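Local structure of type III effector (Vibrio parahaemolyticus, 2QHQ) at residues B[67-70]-B[71-75]; B[98-102]-B[103-107]. The protein is of unknown function but belongs to the HopJ family of type III effectors, which suggests delivery into host cells. All blocks are in the same frame, centred on the assembly; numbering follows the deposited sequence.

Contact 1 (67-75) finishes the short helix 67-72, and contact 2 (98-107) begins the helix 102-110, so along the chain one closes before the other opens, with helices 79-83 and 86-92 between them. Their centres lie about 18 Å apart on opposite sides of the centre of the chain, yet the two helices meet: Phe-67 CE1 comes within 3.3 Å of Phe-107 CD1, and the same ring packs on the CB of Asn-103. Both helices also border the three-stranded antiparallel sheet, at strands 115-117 and 48-50 respectively. Contact 1 reaches the second subunit, whereas contact 2 reaches no other chain of the assembly. The packing of Phe-67 on Phe-107 thus joins a helix at the dimer interface to one away from it.

Contact 1 (B[67-70]-B[71-75]); sequences FAFG and LLNAL
Gly-70 and Leu-75 meet where helix 67-72 ends in a Schellman motif. Leu-75 N donates to Gly-70 O at 2.9 Å, nearly straight at 164° and in the carbonyl plane, while a weak bond runs from Ala-74 N to Leu-71 O. Ala-74, the C-prime residue, has a positive phi that turns the chain back. A water donates to both Gly-70 O and Leu-75 O, adding a second clasp across the turn. The side chain of Leu-75 folds back over the glycine, its CD1 3.8 Å from Gly-70 CA and equally close to Phe-69 CE2, so one methyl touches both the glycine and the ring.

Phe-69 O takes two bonds from Asn-73, from the backbone N at 3.0 Å and from ND2 at 3.1 Å, the latter more bent; the two donors approach from opposite faces of the carbonyl plane. With Phe-69 CG anti to the backbone N (chi1 175°), Asn-73 ND2 sits over one face of the ring, offset toward the rim and 3.2 Å from Phe-69 CE1. Amide and ring planes are 60° apart. ND2 also bonds Tyr-41 OH, and Leu-14 and Leu-18 of helix 14-23 pack on the ring. One turn back, Leu-71 N donates to Phe-67 O at 3.0 Å, and Leu-71 CG rests 3.6 Å from that same Phe-67 O. Leu-71 meets Leu-72 of the second subunit, bringing the helix end to the dimer interface. Near that end Phe-69 O and Gly-70 O are met by backbone, amide and water donors, and the chain turns away with both carbonyls bonded.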
loop_
_atom_site.group_PDB
_atom_site.type_symbol
_atom_site.label_atom_id
_atom_site.label_comp_id
_atom_site.label_asym_id
_atom_site.label_seq_id
_atom_site.Cartn_x
_atom_site.Cartn_y
_atom_site.Cartn_z
ATOM N N PHE B 67 1.820 -1.316 9.562
ATOM C CA PHE B 67 0.875 -1.479 8.455
ATOM C C PHE B 67 0.693 -0.205 7.635
ATOM O O PHE B 67 0.562 -0.282 6.406
ATOM C CB PHE B 67 -0.464 -2.043 8.930
ATOM C CG PHE B 67 -0.345 -3.414 9.476
ATOM C CD1 PHE B 67 0.070 -4.453 8.644
ATOM C CD2 PHE B 67 -0.640 -3.683 10.813
ATOM C CE1 PHE B 67 0.209 -5.748 9.132
ATOM C CE2 PHE B 67 -0.497 -5.005 11.324
ATOM C CZ PHE B 67 -0.072 -6.016 10.487
ATOM N N ALA B 68 0.687 0.958 8.295
ATOM C CA ALA B 68 0.581 2.210 7.542
ATOM C C ALA B 68 1.808 2.385 6.617
ATOM O O ALA B 68 1.679 2.798 5.459
ATOM C CB ALA B 68 0.433 3.386 8.491
ATOM N N PHE B 69 2.972 2.017 7.139
ATOM C CA PHE B 69 4.244 2.064 6.411
ATOM C C PHE B 69 4.213 1.091 5.232
ATOM O O PHE B 69 4.672 1.422 4.125
ATOM C CB PHE B 69 5.377 1.762 7.409
ATOM C CG PHE B 69 6.745 1.657 6.787
ATOM C CD1 PHE B 69 7.479 2.807 6.522
ATOM C CD2 PHE B 69 7.297 0.413 6.490
ATOM C CE1 PHE B 69 8.769 2.721 5.964
ATOM C CE2 PHE B 69 8.602 0.304 5.935
ATOM C CZ PHE B 69 9.332 1.468 5.684
ATOM N N GLY B 70 3.665 -0.105 5.467
ATOM C CA GLY B 70 3.543 -1.121 4.411
ATOM C C GLY B 70 2.637 -0.649 3.290
ATOM O O GLY B 70 2.889 -0.933 2.100
ATOM N N LEU B 71 1.575 0.083 3.653
ATOM C CA LEU B 71 0.690 0.647 2.641
ATOM C C LEU B 71 1.356 1.760 1.835
ATOM O O LEU B 71 1.270 1.754 0.605
ATOM C CB LEU B 71 -0.624 1.149 3.242
ATOM C CG LEU B 71 -1.645 0.067 3.573
ATOM C CD1 LEU B 71 -2.810 0.713 4.325
ATOM C CD2 LEU B 71 -2.106 -0.634 2.263
ATOM N N LEU B 72 2.004 2.710 2.508
ATOM C CA LEU B 72 2.640 3.816 1.781
ATOM C C LEU B 72 3.724 3.313 0.827
ATOM O O LEU B 72 3.890 3.855 -0.256
ATOM C CB LEU B 72 3.204 4.866 2.740
ATOM C CG LEU B 72 2.179 5.714 3.529
ATOM C CD1 LEU B 72 2.934 6.728 4.400
ATOM C CD2 LEU B 72 1.258 6.439 2.569
ATOM N N ASN B 73 4.438 2.264 1.230
ATOM C CA ASN B 73 5.580 1.759 0.453
ATOM C C ASN B 73 5.284 0.507 -0.381
ATOM O O ASN B 73 6.194 -0.105 -0.940
ATOM C CB ASN B 73 6.762 1.542 1.383
ATOM C CG ASN B 73 7.289 2.850 1.904
ATOM O OD1 ASN B 73 7.750 3.672 1.126
ATOM N ND2 ASN B 73 7.150 3.081 3.186
ATOM N N ALA B 74 4.007 0.153 -0.463
ATOM C CA ALA B 74 3.533 -0.930 -1.327
ATOM C C ALA B 74 4.221 -2.261 -1.029
ATOM O O ALA B 74 4.555 -3.023 -1.932
ATOM C CB ALA B 74 3.658 -0.531 -2.824
ATOM N N LEU B 75 4.402 -2.544 0.259
ATOM C CA LEU B 75 5.118 -3.752 0.686
ATOM C C LEU B 75 4.207 -4.960 0.596
ATOM O O LEU B 75 3.044 -4.864 0.951
ATOM C CB LEU B 75 5.621 -3.581 2.127
ATOM C CG LEU B 75 6.635 -2.451 2.370
ATOM C CD1 LEU B 75 7.054 -2.457 3.848
ATOM C CD2 LEU B 75 7.855 -2.631 1.489
HETATM O O HOH W 1 1.146 -2.885 0.339
#

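Contact 2 (B[98-102]-B[103-107]); sequences NNDHQ and NIRNF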
loop_
_atom_site.group_PDB
_atom_site.type_symbol
_atom_site.label_atom_id
_atom_site.label_comp_id
_atom_site.label_asym_id
_atom_site.label_seq_id
_atom_site.Cartn_x
_atom_site.Cartn_y
_atom_site.Cartn_z
ATOM N N ASN B 98 1.230 -19.523 21.089
ATOM C CA ASN B 98 1.173 -18.317 21.924
ATOM C C ASN B 98 0.122 -17.339 21.398
ATOM O O ASN B 98 -0.354 -17.475 20.264
ATOM C CB ASN B 98 2.544 -17.632 22.035
ATOM C CG ASN B 98 3.458 -18.313 23.036
ATOM O OD1 ASN B 98 3.040 -19.256 23.723
ATOM N ND2 ASN B 98 4.703 -17.820 23.155
ATOM N N ASN B 99 -0.250 -16.375 22.229
ATOM C CA ASN B 99 -1.334 -15.455 21.870
ATOM C C ASN B 99 -0.913 -13.989 21.806
ATOM O O ASN B 99 -1.757 -13.086 21.692
ATOM C CB ASN B 99 -2.522 -15.676 22.794
ATOM C CG ASN B 99 -3.133 -17.029 22.601
ATOM O OD1 ASN B 99 -3.757 -17.300 21.570
ATOM N ND2 ASN B 99 -2.937 -17.909 23.575
ATOM N N ASP B 100 0.396 -13.764 21.844
ATOM C CA ASP B 100 0.958 -12.426 21.746
ATOM C C ASP B 100 0.909 -11.904 20.312
ATOM O O ASP B 100 0.646 -12.673 19.377
ATOM C CB ASP B 100 2.390 -12.379 22.294
ATOM C CG ASP B 100 3.314 -13.422 21.667
ATOM O OD1 ASP B 100 2.856 -14.336 20.937
ATOM O OD2 ASP B 100 4.524 -13.321 21.918
ATOM N N HIS B 101 1.153 -10.602 20.143
ATOM C CA HIS B 101 1.211 -9.982 18.804
ATOM C C HIS B 101 0.039 -10.405 17.919
ATOM O O HIS B 101 0.230 -10.925 16.808
ATOM C CB HIS B 101 2.546 -10.321 18.118
ATOM C CG HIS B 101 3.731 -10.173 19.016
ATOM N ND1 HIS B 101 4.202 -8.945 19.422
ATOM C CD2 HIS B 101 4.531 -11.097 19.602
ATOM C CE1 HIS B 101 5.230 -9.116 20.236
ATOM N NE2 HIS B 101 5.454 -10.414 20.359
ATOM N N GLN B 102 -1.179 -10.179 18.404
ATOM C CA GLN B 102 -2.374 -10.572 17.662
ATOM C C GLN B 102 -2.427 -9.966 16.266
ATOM O O GLN B 102 -2.962 -10.577 15.340
ATOM C CB GLN B 102 -3.654 -10.225 18.442
ATOM C CG GLN B 102 -4.052 -11.275 19.497
ATOM C CD GLN B 102 -4.237 -12.681 18.914
ATOM O OE1 GLN B 102 -4.929 -12.875 17.906
ATOM N NE2 GLN B 102 -3.620 -13.670 19.554
ATOM N N ASN B 103 -1.895 -8.759 16.102
ATOM C CA ASN B 103 -1.877 -8.188 14.755
ATOM C C ASN B 103 -0.997 -8.957 13.775
ATOM O O ASN B 103 -1.372 -9.137 12.636
ATOM C CB ASN B 103 -1.535 -6.709 14.786
ATOM C CG ASN B 103 -2.713 -5.872 15.217
ATOM O OD1 ASN B 103 -3.662 -5.712 14.467
ATOM N ND2 ASN B 103 -2.654 -5.329 16.437
ATOM N N ILE B 104 0.173 -9.401 14.222
ATOM C CA ILE B 104 1.015 -10.249 13.365
ATOM C C ILE B 104 0.297 -11.554 13.036
ATOM O O ILE B 104 0.234 -11.956 11.874
ATOM C CB ILE B 104 2.388 -10.579 14.029
ATOM C CG1 ILE B 104 3.173 -9.291 14.295
ATOM C CG2 ILE B 104 3.204 -11.517 13.146
ATOM C CD1 ILE B 104 4.533 -9.536 15.061
ATOM N N ARG B 105 -0.270 -12.199 14.060
ATOM C CA ARG B 105 -0.910 -13.501 13.873
ATOM C C ARG B 105 -2.125 -13.412 12.951
ATOM O O ARG B 105 -2.315 -14.281 12.137
ATOM C CB ARG B 105 -1.268 -14.137 15.214
ATOM C CG ARG B 105 -0.043 -14.451 16.070
ATOM C CD ARG B 105 -0.428 -14.994 17.449
ATOM N NE ARG B 105 0.792 -15.207 18.239
ATOM C CZ ARG B 105 1.569 -16.288 18.171
ATOM N NH1 ARG B 105 1.285 -17.312 17.349
ATOM N NH2 ARG B 105 2.652 -16.345 18.929
ATOM N N ASN B 106 -2.887 -12.328 13.050
ATOM C CA ASN B 106 -4.030 -12.119 12.172
ATOM C C ASN B 106 -3.618 -11.815 10.752
ATOM O O ASN B 106 -4.206 -12.323 9.812
ATOM C CB ASN B 106 -4.975 -11.038 12.704
ATOM C CG ASN B 106 -6.028 -11.607 13.648
ATOM O OD1 ASN B 106 -7.064 -12.138 13.210
ATOM N ND2 ASN B 106 -5.759 -11.535 14.935
ATOM N N PHE B 107 -2.580 -11.011 10.601
ATOM C CA PHE B 107 -2.159 -10.599 9.266
ATOM C C PHE B 107 -1.593 -11.802 8.502
ATOM O O PHE B 107 -1.739 -11.885 7.290
ATOM C CB PHE B 107 -1.139 -9.473 9.381
ATOM C CG PHE B 107 -0.709 -8.886 8.059
ATOM C CD1 PHE B 107 -1.536 -7.991 7.376
ATOM C CD2 PHE B 107 0.540 -9.196 7.520
ATOM C CE1 PHE B 107 -1.120 -7.425 6.156
ATOM C CE2 PHE B 107 0.960 -8.633 6.298
ATOM C CZ PHE B 107 0.125 -7.749 5.622
HETATM O O HOH W 2 -7.567 -12.366 17.029
#
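The N-terminus of helix 102-110, with His-101 at the N-cap position, is bound to the loop before it by Arg-105 of the first turn. Extended from CG to NE, Arg-105 reaches back along the loop and grips Asp-100 side-on with two nitrogens: NE donates to the backbone O at 2.8 Å, and NH2 to OD1, also at 2.8 Å, in a salt bridge. Both acceptors lie close to the guanidinium plane, and the carboxylate is only 26° from coplanar with it. Asp-100 reaches this position with CG between its backbone N and carbonyl carbon (chi1 53°). Asn-98 O lies over the centre of one guanidinium face, 3.1 Å from Arg-105 CZ, and NH2 has a further acceptor in His-95 O.

This grip joins the loop that follows helix 86-92 to the helix start, where the regular bond from Arg-105 N to His-101 O is already made. His-101 and Ile-104 lie alongside each other, His-101 CB 3.7 Å from Ile-104 CD1, both against Phe-87, while His-101 NE2 bonds Asp-91. Gln-102 is bent at chi2, which brings its NE2 to Asn-99 O at 2.9 Å, above the carbonyl plane. Gln-102 O accepts both Asn-106 N and Asn-106 ND2 from opposite faces, with ND2 3.0 Å away and above the carbonyl plane. A water bridges Gln-102 OE1 and Asn-106 ND2, and Asn-106 OD1 accepts from Asn-52 N.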